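Local coordinates for protein putative sporulation-specific glycosylase ydhD (Bacillus subtilis subsp. subtilis str. 168, PDB 3CZ8) that probably hydrolyses glycosidic bonds of a polysaccharide in sporulation, through the family 18 glycoside hydrolase domain that makes up this chain, at residues Ser37-His42 with Leu70-Asn75; Asn51-Ala56 with Arg110-Val115; Pro153-Asp158 with Tyr166-Ile171; Val147-Val152 with Tyr177-Ala182. The protein carries 1 engineered substitution. One frame throughout, in Å; residues are numbered along the deposited sequence.

Interaction 1: residues Ser37-His42 with Leu70-Asn75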
loop_
_atom_site.group_PDB
_atom_site.type_symbol
_atom_site.label_atom_id
_atom_site.label_comp_id
_atom_site.label_asym_id
_atom_site.label_seq_id
_atom_site.Cartn_x
_atom_site.Cartn_y
_atom_site.Cartn_z
ATOM N N SER A 37 13.289 6.884 1.497
ATOM C CA SER A 37 14.137 5.959 0.761
ATOM C C SER A 37 13.311 5.277 -0.319
ATOM O O SER A 37 12.464 4.431 -0.024
ATOM C CB SER A 37 14.783 4.938 1.701
ATOM O OG SER A 37 15.277 5.569 2.873
ATOM N N ILE A 38 13.582 5.617 -1.555
ATOM C CA ILE A 38 12.858 5.100 -2.679
ATOM C C ILE A 38 13.329 3.733 -3.122
ATOM O O ILE A 38 14.459 3.565 -3.421
ATOM C CB ILE A 38 12.895 6.069 -3.851
ATOM C CG1 ILE A 38 12.307 7.397 -3.463
ATOM C CG2 ILE A 38 12.141 5.533 -4.997
ATOM C CD1 ILE A 38 12.728 8.453 -4.275
ATOM N N PHE A 39 12.425 2.775 -3.199
ATOM C CA PHE A 39 12.758 1.419 -3.584
ATOM C C PHE A 39 12.766 1.259 -5.084
ATOM O O PHE A 39 12.085 1.950 -5.732
ATOM C CB PHE A 39 11.827 0.420 -2.912
ATOM C CG PHE A 39 12.246 0.060 -1.533
ATOM C CD1 PHE A 39 12.819 -1.147 -1.265
ATOM C CD2 PHE A 39 12.109 0.942 -0.505
ATOM C CE1 PHE A 39 13.227 -1.439 -0.020
ATOM C CE2 PHE A 39 12.525 0.621 0.720
ATOM C CZ PHE A 39 13.074 -0.562 0.959
ATOM N N GLU A 40 13.492 0.313 -5.639
ATOM C CA GLU A 40 14.865 0.020 -5.342
ATOM C C GLU A 40 15.715 0.131 -6.597
ATOM O O GLU A 40 15.193 0.120 -7.684
ATOM C CB GLU A 40 14.940 -1.396 -4.848
ATOM C CG GLU A 40 14.114 -2.317 -5.657
ATOM C CD GLU A 40 14.903 -3.070 -6.666
ATOM O OE1 GLU A 40 14.344 -3.441 -7.683
ATOM O OE2 GLU A 40 16.085 -3.293 -6.433
ATOM N N TYR A 41 17.024 0.237 -6.426
ATOM C CA TYR A 41 17.992 -0.173 -7.427
ATOM C C TYR A 41 18.670 -1.447 -7.020
ATOM O O TYR A 41 18.993 -1.609 -5.893
ATOM C CB TYR A 41 19.056 0.893 -7.607
ATOM C CG TYR A 41 18.607 2.165 -8.259
ATOM C CD1 TYR A 41 17.999 3.148 -7.534
ATOM C CD2 TYR A 41 18.821 2.389 -9.602
ATOM C CE1 TYR A 41 17.616 4.275 -8.103
ATOM C CE2 TYR A 41 18.444 3.514 -10.176
ATOM C CZ TYR A 41 17.841 4.461 -9.428
ATOM O OH TYR A 41 17.428 5.622 -9.978
ATOM N N HIS A 42 18.893 -2.349 -7.945
ATOM C CA HIS A 42 19.536 -3.580 -7.603
ATOM C C HIS A 42 20.879 -3.795 -8.281
ATOM O O HIS A 42 21.177 -3.184 -9.275
ATOM C CB HIS A 42 18.605 -4.779 -7.790
ATOM C CG HIS A 42 17.863 -4.765 -9.081
ATOM N ND1 HIS A 42 16.714 -4.045 -9.267
ATOM C CD2 HIS A 42 18.125 -5.360 -10.262
ATOM C CE1 HIS A 42 16.302 -4.187 -10.505
ATOM N NE2 HIS A 42 17.142 -4.981 -11.130
ATOM N N LEU A 70 16.441 9.537 -0.570
ATOM C CA LEU A 70 17.515 8.554 -0.544
ATOM C C LEU A 70 17.249 7.459 -1.561
ATOM O O LEU A 70 16.112 7.039 -1.736
ATOM C CB LEU A 70 17.667 7.956 0.864
ATOM C CG LEU A 70 17.822 8.904 2.064
ATOM C CD1 LEU A 70 17.777 8.135 3.382
ATOM C CD2 LEU A 70 19.100 9.710 1.984
ATOM N N ALA A 71 18.300 7.020 -2.244
ATOM C CA ALA A 71 18.215 5.891 -3.164
ATOM C C ALA A 71 18.399 4.586 -2.404
ATOM O O ALA A 71 19.384 4.414 -1.687
ATOM C CB ALA A 71 19.283 6.009 -4.241
ATOM N N THR A 72 17.465 3.655 -2.561
ATOM C CA THR A 72 17.623 2.350 -1.936
ATOM C C THR A 72 18.367 1.411 -2.876
ATOM O O THR A 72 17.977 1.228 -4.029
ATOM C CB THR A 72 16.280 1.742 -1.496
ATOM O OG1 THR A 72 15.575 2.699 -0.704
ATOM C CG2 THR A 72 16.492 0.486 -0.668
ATOM N N ILE A 73 19.444 0.831 -2.359
ATOM C CA ILE A 73 20.282 -0.088 -3.103
ATOM C C ILE A 73 20.118 -1.472 -2.478
ATOM O O ILE A 73 20.357 -1.649 -1.281
ATOM C CB ILE A 73 21.783 0.357 -3.084
ATOM C CG1 ILE A 73 21.931 1.879 -3.249
ATOM C CG2 ILE A 73 22.601 -0.411 -4.125
ATOM C CD1 ILE A 73 21.453 2.456 -4.593
ATOM N N THR A 74 19.688 -2.440 -3.289
ATOM C CA THR A 74 19.372 -3.789 -2.802
ATOM C C THR A 74 20.090 -4.872 -3.594
ATOM O O THR A 74 20.646 -4.607 -4.663
ATOM C CB THR A 74 17.853 -4.109 -2.890
ATOM O OG1 THR A 74 17.484 -4.306 -4.260
ATOM C CG2 THR A 74 16.992 -3.001 -2.274
ATOM N N ASN A 75 20.063 -6.092 -3.056
ATOM C CA ASN A 75 20.491 -7.290 -3.780
ATOM C C ASN A 75 19.295 -8.147 -4.236
ATOM O O ASN A 75 19.296 -9.376 -4.121
ATOM C CB ASN A 75 21.489 -8.113 -2.957
ATOM C CG ASN A 75 20.964 -8.481 -1.572
ATOM O OD1 ASN A 75 20.260 -7.703 -0.927
ATOM N ND2 ASN A 75 21.327 -9.672 -1.105
#
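In the beta-alpha-beta unit made by strand 35-42, helix 56-64 and strand 68-77, residues S37-H42 and L70-T74 lie side by side as parallel strands. The backbone ladder starts with I38 N giving to L70 O and T72 N returning to I38 O, then resumes with Y41 N donating to T72 O at 2.8 Å and T74 N to Y41 O. One extra residue of the first strand is taken up between I38 and Y41, a beta bulge. T72 sits against it: its OG1 adds a weak bond to I38 O, while CG2 stands over the centre of the F39 ring, 3.8 Å above its plane. F39 is about 6 Å, side chain to side chain, from E120, the predicted proton donor. Within the bulge, E40 turns its side chain across T74 at about a right angle. T74 OG1 donates to E40 OE2 at 2.8 Å, reaching it on the anti side and 33° out of the carboxylate plane. H42 ND1 donates to E40 OE1 on the syn side at 2.9 Å, so three donors hold the carboxylate, the third being Y6 N of the second subunit, on OE1. An alanine in place of E40 would probably leave T74 OG1 and H42 ND1 without the carboxylate that both bond to and let the imidazole turn more easily. On the other face of the sheet Y41 CB packs on I73 CD1 at 4.2 Å, under helix 93-110. Adjacent parallel strands linked through a helix are the repeating element of the TIM barrel that family 18 enzymes adopt.

Interaction 2: residues Asn51-Ala56 with Arg110-Val115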
loop_
_atom_site.group_PDB
_atom_site.type_symbol
_atom_site.label_atom_id
_atom_site.label_comp_id
_atom_site.label_asym_id
_atom_site.label_seq_id
_atom_site.Cartn_x
_atom_site.Cartn_y
_atom_site.Cartn_z
ATOM N N ASN A 51 19.641 -1.912 -12.992
ATOM C CA ASN A 51 18.440 -1.242 -13.485
ATOM C C ASN A 51 18.507 0.270 -13.354
ATOM O O ASN A 51 19.462 0.822 -12.804
ATOM C CB ASN A 51 17.215 -1.738 -12.717
ATOM C CG ASN A 51 17.255 -1.348 -11.241
ATOM O OD1 ASN A 51 18.195 -1.690 -10.527
ATOM N ND2 ASN A 51 16.229 -0.641 -10.781
ATOM N N GLN A 52 17.469 0.926 -13.863
ATOM C CA GLN A 52 17.241 2.348 -13.641
ATOM C C GLN A 52 15.780 2.557 -13.256
ATOM O O GLN A 52 14.954 1.655 -13.425
ATOM C CB GLN A 52 17.628 3.176 -14.876
ATOM C CG GLN A 52 17.048 2.688 -16.208
ATOM C CD GLN A 52 17.769 3.261 -17.427
ATOM O OE1 GLN A 52 17.418 2.952 -18.568
ATOM N NE2 GLN A 52 18.780 4.097 -17.191
ATOM N N LEU A 53 15.467 3.733 -12.721
ATOM C CA LEU A 53 14.109 4.026 -12.285
ATOM C C LEU A 53 13.566 5.288 -12.924
ATOM O O LEU A 53 14.326 6.153 -13.364
ATOM C CB LEU A 53 14.044 4.190 -10.764
ATOM C CG LEU A 53 14.288 3.033 -9.798
ATOM C CD1 LEU A 53 14.087 3.567 -8.401
ATOM C CD2 LEU A 53 13.360 1.861 -10.060
ATOM N N ASN A 54 12.242 5.387 -12.959
ATOM C CA ASN A 54 11.572 6.633 -13.281
ATOM C C ASN A 54 11.420 7.432 -11.995
ATOM O O ASN A 54 10.325 7.556 -11.453
ATOM C CB ASN A 54 10.219 6.363 -13.944
ATOM C CG ASN A 54 9.651 7.589 -14.639
ATOM O OD1 ASN A 54 10.364 8.315 -15.335
ATOM N ND2 ASN A 54 8.355 7.819 -14.460
ATOM N N ASP A 55 12.541 7.966 -11.514
ATOM C CA ASP A 55 12.607 8.568 -10.183
ATOM C C ASP A 55 12.733 10.088 -10.180
ATOM O O ASP A 55 12.554 10.723 -9.138
ATOM C CB ASP A 55 13.723 7.923 -9.343
ATOM C CG ASP A 55 15.106 7.994 -10.005
ATOM O OD1 ASP A 55 16.066 7.490 -9.383
ATOM O OD2 ASP A 55 15.254 8.540 -11.122
ATOM N N ALA A 56 13.022 10.654 -11.353
ATOM C CA ALA A 56 13.277 12.090 -11.522
ATOM C C ALA A 56 12.187 12.989 -10.945
ATOM O O ALA A 56 12.487 14.003 -10.308
ATOM C CB ALA A 56 13.519 12.418 -12.994
ATOM N N ARG A 110 21.544 11.620 -10.553
ATOM C CA ARG A 110 20.098 11.663 -10.325
ATOM C C ARG A 110 19.664 12.690 -9.283
ATOM O O ARG A 110 18.496 13.076 -9.242
ATOM C CB ARG A 110 19.564 10.269 -9.971
ATOM C CG ARG A 110 19.772 9.209 -11.057
ATOM C CD ARG A 110 18.528 9.013 -11.928
ATOM N NE ARG A 110 18.330 10.085 -12.906
ATOM C CZ ARG A 110 17.448 11.075 -12.782
ATOM N NH1 ARG A 110 17.352 11.997 -13.732
ATOM N NH2 ARG A 110 16.665 11.153 -11.712
ATOM N N GLY A 111 20.591 13.131 -8.439
ATOM C CA GLY A 111 20.297 14.193 -7.470
ATOM C C GLY A 111 19.713 13.746 -6.138
ATOM O O GLY A 111 18.970 14.495 -5.490
ATOM N N TYR A 112 20.056 12.531 -5.718
ATOM C CA TYR A 112 19.664 12.041 -4.398
ATOM C C TYR A 112 20.496 12.719 -3.318
ATOM O O TYR A 112 21.602 13.178 -3.584
ATOM C CB TYR A 112 19.859 10.530 -4.314
ATOM C CG TYR A 112 18.784 9.701 -4.985
ATOM C CD1 TYR A 112 17.529 9.543 -4.393
ATOM C CD2 TYR A 112 19.034 9.046 -6.190
ATOM C CE1 TYR A 112 16.545 8.766 -4.990
ATOM C CE2 TYR A 112 18.054 8.264 -6.798
ATOM C CZ TYR A 112 16.811 8.129 -6.186
ATOM O OH TYR A 112 15.830 7.364 -6.772
ATOM N N GLY A 113 19.957 12.790 -2.104
ATOM C CA GLY A 113 20.700 13.320 -0.962
ATOM C C GLY A 113 21.506 12.277 -0.199
ATOM O O GLY A 113 22.138 12.591 0.809
ATOM N N GLY A 114 21.491 11.038 -0.685
ATOM C CA GLY A 114 22.169 9.937 -0.014
ATOM C C GLY A 114 21.606 8.585 -0.404
ATOM O O GLY A 114 20.876 8.476 -1.395
ATOM N N VAL A 115 21.969 7.551 0.351
ATOM C CA VAL A 115 21.460 6.206 0.085
ATOM C C VAL A 115 20.917 5.479 1.305
ATOM O O VAL A 115 21.129 5.884 2.454
ATOM C CB VAL A 115 22.503 5.263 -0.587
ATOM C CG1 VAL A 115 22.825 5.710 -1.992
ATOM C CG2 VAL A 115 23.753 5.135 0.254
#
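D55 divides its carboxylate between two residues of 110-115, and the two halves differ in how firmly they are enclosed. The tight half is the buried one. Y112 OH donates to D55 OD1 at 2.6 Å, coming in on the anti side and 23° out of the carboxylate plane. Ring and carboxylate planes stand 65° apart, with OD1 close to the plane of the ring at its edge. Y41 OH also bonds to this oxygen, and the Y112 ring is packed among I38, Y41, A71 and V107. L53 CD1 adds only a distant touch at the hydroxyl, 4.5 Å from Y112 OH. The looser half lies toward solvent. There D55 OD2 forms a salt bridge with R110 NH2 at 3.0 Å, the two flat groups being turned 36° from each other. The R110 chain is bent at chi2 and chi3; its NH2 also lies 3.6 Å from A56 CB. The arginine is partly exposed and A56 beside it exposed, so this half of the contact faces solvent. Directly after R110, G111 has a positive phi that suits glycine and takes the chain out of helix 93-110. Joined here, on the helix-bearing side of the sheet, are a beta-alpha loop and the turn leading into strand 114-118 of the TIM barrel.

Interaction 3: residues Pro153-Asp158 with Tyr166-Ile171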
loop_
_atom_site.group_PDB
_atom_site.type_symbol
_atom_site.label_atom_id
_atom_site.label_comp_id
_atom_site.label_asym_id
_atom_site.label_seq_id
_atom_site.Cartn_x
_atom_site.Cartn_y
_atom_site.Cartn_z
ATOM N N PRO A 153 18.257 -6.128 9.742
ATOM C CA PRO A 153 17.260 -6.846 10.539
ATOM C C PRO A 153 17.514 -6.655 12.033
ATOM O O PRO A 153 18.653 -6.410 12.440
ATOM C CB PRO A 153 17.475 -8.317 10.148
ATOM C CG PRO A 153 18.423 -8.306 8.990
ATOM C CD PRO A 153 19.212 -7.051 9.107
ATOM N N ALA A 154 16.457 -6.750 12.831
ATOM C CA ALA A 154 16.563 -6.611 14.280
ATOM C C ALA A 154 17.393 -7.738 14.883
ATOM O O ALA A 154 17.194 -8.911 14.551
ATOM C CB ALA A 154 15.188 -6.580 14.905
ATOM N N LYS A 155 18.327 -7.364 15.754
ATOM C CA LYS A 155 19.216 -8.313 16.423
ATOM C C LYS A 155 19.113 -8.132 17.923
ATOM O O LYS A 155 19.024 -6.999 18.411
ATOM C CB LYS A 155 20.676 -8.115 15.984
ATOM C CG LYS A 155 21.001 -8.682 14.614
ATOM C CD LYS A 155 22.475 -8.517 14.241
ATOM C CE LYS A 155 23.386 -9.417 15.058
ATOM N NZ LYS A 155 24.692 -9.648 14.384
ATOM N N THR A 156 19.128 -9.258 18.636
ATOM C CA THR A 156 19.087 -9.266 20.100
ATOM C C THR A 156 20.382 -9.830 20.684
ATOM O O THR A 156 20.707 -9.593 21.851
ATOM C CB THR A 156 17.859 -10.035 20.652
ATOM O OG1 THR A 156 17.780 -9.850 22.070
ATOM C CG2 THR A 156 17.942 -11.533 20.341
ATOM N N SER A 157 21.135 -10.554 19.854
ATOM C CA SER A 157 22.445 -11.093 20.224
ATOM C C SER A 157 23.235 -11.360 18.945
ATOM O O SER A 157 22.751 -11.081 17.848
ATOM C CB SER A 157 22.300 -12.385 21.035
ATOM O OG SER A 157 21.956 -13.474 20.197
ATOM N N ASP A 158 24.436 -11.914 19.079
ATOM C CA ASP A 158 25.240 -12.246 17.907
ATOM C C ASP A 158 25.309 -13.759 17.659
ATOM O O ASP A 158 26.202 -14.248 16.966
ATOM C CB ASP A 158 26.634 -11.632 18.032
ATOM C CG ASP A 158 27.110 -11.007 16.734
ATOM O OD1 ASP A 158 27.367 -9.782 16.722
ATOM O OD2 ASP A 158 27.210 -11.734 15.722
ATOM N N TYR A 166 25.608 -9.007 10.022
ATOM C CA TYR A 166 25.331 -7.623 10.393
ATOM C C TYR A 166 25.970 -7.264 11.722
ATOM O O TYR A 166 25.390 -7.462 12.788
ATOM C CB TYR A 166 23.821 -7.361 10.406
ATOM C CG TYR A 166 23.171 -7.711 9.091
ATOM C CD1 TYR A 166 23.277 -6.851 7.999
ATOM C CD2 TYR A 166 22.477 -8.912 8.927
ATOM C CE1 TYR A 166 22.697 -7.164 6.780
ATOM C CE2 TYR A 166 21.893 -9.240 7.703
ATOM C CZ TYR A 166 22.012 -8.354 6.639
ATOM O OH TYR A 166 21.450 -8.645 5.431
ATOM N N ASP A 167 27.187 -6.740 11.639
ATOM C CA ASP A 167 27.914 -6.270 12.803
ATOM C C ASP A 167 27.389 -4.888 13.178
ATOM O O ASP A 167 27.737 -3.913 12.531
ATOM C CB ASP A 167 29.408 -6.212 12.466
ATOM C CG ASP A 167 30.273 -5.822 13.651
ATOM O OD1 ASP A 167 31.504 -5.728 13.463
ATOM O OD2 ASP A 167 29.744 -5.610 14.764
ATOM N N TYR A 168 26.576 -4.808 14.232
ATOM C CA TYR A 168 25.961 -3.538 14.661
ATOM C C TYR A 168 26.971 -2.461 15.050
ATOM O O TYR A 168 26.790 -1.291 14.713
ATOM C CB TYR A 168 24.987 -3.760 15.827
ATOM C CG TYR A 168 23.543 -4.054 15.431
ATOM C CD1 TYR A 168 23.230 -4.702 14.236
ATOM C CD2 TYR A 168 22.495 -3.701 16.275
ATOM C CE1 TYR A 168 21.904 -4.975 13.886
ATOM C CE2 TYR A 168 21.174 -3.974 15.939
ATOM C CZ TYR A 168 20.886 -4.612 14.750
ATOM O OH TYR A 168 19.578 -4.879 14.430
ATOM N N GLY A 169 28.026 -2.861 15.759
ATOM C CA GLY A 169 29.046 -1.929 16.239
ATOM C C GLY A 169 29.912 -1.413 15.111
ATOM O O GLY A 169 30.268 -0.233 15.083
ATOM N N GLY A 170 30.242 -2.303 14.177
ATOM C CA GLY A 170 31.028 -1.951 13.001
ATOM C C GLY A 170 30.258 -1.145 11.966
ATOM O O GLY A 170 30.820 -0.248 11.331
ATOM N N ILE A 171 28.981 -1.479 11.785
ATOM C CA ILE A 171 28.089 -0.745 10.876
ATOM C C ILE A 171 27.745 0.621 11.470
ATOM O O ILE A 171 27.847 1.644 10.790
ATOM C CB ILE A 171 26.791 -1.546 10.565
ATOM C CG1 ILE A 171 27.098 -2.765 9.684
ATOM C CG2 ILE A 171 25.725 -0.668 9.881
ATOM C CD1 ILE A 171 25.937 -3.757 9.598
HETATM O O HOH W 1 26.439 -7.175 16.257
#
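K155 runs past Y168 in the opposite direction and ends on the backbone of Y166. Its CB lies off-centre over the Y168 ring, 3.7 Å from Y168 CZ, in a CH-pi contact. CG comes next, 3.9 Å from Y168 CE1. CD is wedged between two neighbours, 3.6 Å from Y168 CE1 and 3.4 Å from Y166 O. A bend at chi3 of K155 (71°) then swings its CE round beside Y166 O. At the tip, NZ donates to Y166 O at 2.8 Å, standing above the carbonyl plane by 40°. The ammonium also has a salt bridge to D158 OD2 and a hydrogen bond to L163 O. Y168 answers at the other end of the lysine: its OH donates to P153 O at 2.7 Å and weakly accepts from K155 N. A phenylalanine in place of Y168 would probably leave P153 O without this donor and the loop less firmly tied to helix 168-174. Nearby, P153 CD sits 3.7 Å above the centre of the Y166 ring, whose hydroxyl bonds to F119 O. The Y166 side chain lies about 4 Å from that of E120, the predicted proton donor. A water joins D158 OD1 to Y168 N, the first residue of the helix. D158 is shared by K155, R127 and R164, so its charge probably offsets only part of the positive charge gathered here; for K155 the two carbonyls and the acid probably favour the ammonium form, though nearby R127 would work against it.

Interaction 4: residues Val147-Val152 with Tyr177-Ala182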
loop_
_atom_site.group_PDB
_atom_site.type_symbol
_atom_site.label_atom_id
_atom_site.label_comp_id
_atom_site.label_asym_id
_atom_site.label_seq_id
_atom_site.Cartn_x
_atom_site.Cartn_y
_atom_site.Cartn_z
ATOM N N VAL A 147 24.540 11.400 2.549
ATOM C CA VAL A 147 24.257 10.645 3.774
ATOM C C VAL A 147 24.301 9.128 3.507
ATOM O O VAL A 147 23.925 8.671 2.428
ATOM C CB VAL A 147 22.870 11.077 4.356
ATOM C CG1 VAL A 147 22.571 10.426 5.698
ATOM C CG2 VAL A 147 22.805 12.589 4.511
ATOM N N LEU A 148 24.795 8.355 4.473
ATOM C CA LEU A 148 24.784 6.897 4.375
ATOM C C LEU A 148 23.872 6.308 5.435
ATOM O O LEU A 148 24.083 6.502 6.629
ATOM C CB LEU A 148 26.200 6.308 4.482
ATOM C CG LEU A 148 26.338 4.776 4.449
ATOM C CD1 LEU A 148 25.712 4.169 3.218
ATOM C CD2 LEU A 148 27.784 4.344 4.556
ATOM N N THR A 149 22.830 5.613 4.982
ATOM C CA THR A 149 21.914 4.919 5.880
ATOM C C THR A 149 21.820 3.456 5.458
ATOM O O THR A 149 22.171 3.110 4.335
ATOM C CB THR A 149 20.494 5.558 5.915
ATOM O OG1 THR A 149 19.807 5.284 4.688
ATOM C CG2 THR A 149 20.557 7.066 6.128
ATOM N N ILE A 150 21.355 2.603 6.367
ATOM C CA ILE A 150 21.297 1.169 6.120
ATOM C C ILE A 150 20.059 0.554 6.775
ATOM O O ILE A 150 19.666 0.942 7.882
ATOM C CB ILE A 150 22.599 0.457 6.594
ATOM C CG1 ILE A 150 22.555 -1.045 6.282
ATOM C CG2 ILE A 150 22.860 0.723 8.088
ATOM C CD1 ILE A 150 23.862 -1.763 6.484
ATOM N N ALA A 151 19.422 -0.374 6.064
ATOM C CA ALA A 151 18.346 -1.171 6.633
ATOM C C ALA A 151 18.952 -2.492 7.098
ATOM O O ALA A 151 19.552 -3.214 6.300
ATOM C CB ALA A 151 17.243 -1.400 5.602
ATOM N N VAL A 152 18.831 -2.774 8.395
ATOM C CA VAL A 152 19.317 -4.031 8.985
ATOM C C VAL A 152 18.169 -4.782 9.670
ATOM O O VAL A 152 17.200 -4.159 10.118
ATOM C CB VAL A 152 20.500 -3.819 10.008
ATOM C CG1 VAL A 152 21.736 -3.242 9.327
ATOM C CG2 VAL A 152 20.079 -2.961 11.191
ATOM N N TYR A 177 23.147 6.755 9.725
ATOM C CA TYR A 177 21.929 6.283 10.391
ATOM C C TYR A 177 21.659 4.797 10.156
ATOM O O TYR A 177 21.945 4.259 9.090
ATOM C CB TYR A 177 20.704 7.126 9.979
ATOM C CG TYR A 177 20.807 8.592 10.365
ATOM C CD1 TYR A 177 20.487 9.022 11.648
ATOM C CD2 TYR A 177 21.239 9.542 9.440
ATOM C CE1 TYR A 177 20.597 10.368 12.004
ATOM C CE2 TYR A 177 21.355 10.878 9.782
ATOM C CZ TYR A 177 21.031 11.287 11.060
ATOM O OH TYR A 177 21.151 12.620 11.387
ATOM N N MET A 178 21.088 4.145 11.163
ATOM C CA MET A 178 20.775 2.724 11.086
ATOM C C MET A 178 19.272 2.553 11.211
ATOM O O MET A 178 18.679 2.937 12.225
ATOM C CB MET A 178 21.513 1.959 12.196
ATOM C CG MET A 178 21.300 0.444 12.238
ATOM S SD MET A 178 22.198 -0.398 13.584
ATOM C CE MET A 178 23.860 -0.030 13.103
ATOM N N PHE A 179 18.658 2.011 10.159
ATOM C CA PHE A 179 17.234 1.714 10.183
ATOM C C PHE A 179 17.089 0.264 10.624
ATOM O O PHE A 179 17.424 -0.658 9.880
ATOM C CB PHE A 179 16.579 1.895 8.798
ATOM C CG PHE A 179 16.750 3.269 8.171
ATOM C CD1 PHE A 179 16.978 4.411 8.936
ATOM C CD2 PHE A 179 16.624 3.408 6.789
ATOM C CE1 PHE A 179 17.111 5.658 8.335
ATOM C CE2 PHE A 179 16.750 4.651 6.182
ATOM C CZ PHE A 179 16.992 5.775 6.959
ATOM N N ILE A 180 16.595 0.057 11.837
ATOM C CA ILE A 180 16.457 -1.297 12.353
ATOM C C ILE A 180 15.073 -1.803 12.026
ATOM O O ILE A 180 14.079 -1.222 12.449
ATOM C CB ILE A 180 16.740 -1.384 13.869
ATOM C CG1 ILE A 180 18.191 -0.994 14.153
ATOM C CG2 ILE A 180 16.457 -2.800 14.390
ATOM C CD1 ILE A 180 18.472 -0.798 15.593
ATOM N N MET A 181 15.010 -2.880 11.252
ATOM C CA MET A 181 13.730 -3.406 10.807
ATOM C C MET A 181 13.157 -4.345 11.863
ATOM O O MET A 181 13.253 -5.570 11.754
ATOM C CB MET A 181 13.867 -4.038 9.414
ATOM C CG MET A 181 14.377 -3.061 8.325
ATOM S SD MET A 181 13.363 -1.582 7.969
ATOM C CE MET A 181 13.994 -0.377 9.069
ATOM N N ALA A 182 12.569 -3.737 12.895
ATOM C CA ALA A 182 12.139 -4.447 14.098
ATOM C C ALA A 182 10.737 -5.037 13.949
ATOM O O ALA A 182 9.775 -4.556 14.558
ATOM C CB ALA A 182 12.217 -3.525 15.311
#
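I150 O takes the hydrogen of F179 N at 2.7 Å, nearly in line with its carbonyl bond (174°), the shortest polar bond between the two strands. On either side of it the ladder continues in parallel fashion: I150 N gives to Y177 O, V152 N to F179 O, and M181 N to V152 O at 2.8 Å. The end nearest V147 is longer, with Y177 N at 3.2 Å from L148 O. T149, A151, Y177 and F179 share one face. There T149 CB rests off-centre over the F179 ring, 4.1 Å from its centroid, and T149 OG1 comes within 3.5 Å of F179 CE2 while bonding to V115 O and T116 OG1 of the next strand. The other face is apolar. V152 CG2, placed between the backbone N and the carbonyl carbon, crosses M178 at about a right angle, 3.8 Å from M178 CG, and also touches I180 CG1 at 4.0 Å. I171 and Y168 of helix 168-174 cover this side. Strand 147-153, helix 168-174 and strand 177-181 thus form one beta-alpha-beta unit of the TIM barrel, with E120 near A151 on the inner face.

Overall arrangement
Interactions 1 and 4 are parallel strand pairs of one barrel sheet, with strand 114-118 between them; their centres are about 12 Å apart, and S37 and L70 meet F179 and T149 across the interior. Interaction 2, its centre about 9 Å from that of interaction 1, lies on the outside of the sheet, where it meets interaction 1 at Y41 and D55. Along the chain these two interleave, 37-42, 51-56, 70-75, 110-115. Interaction 3 follows on strand 147-153 and lies in the connection between the two strands of interaction 4. Interactions 2 and 3 stand farthest apart, at about 28 Å between centres. Interactions 1, 3 and 4 all approach E120, consistent with an active site at the barrel mouth.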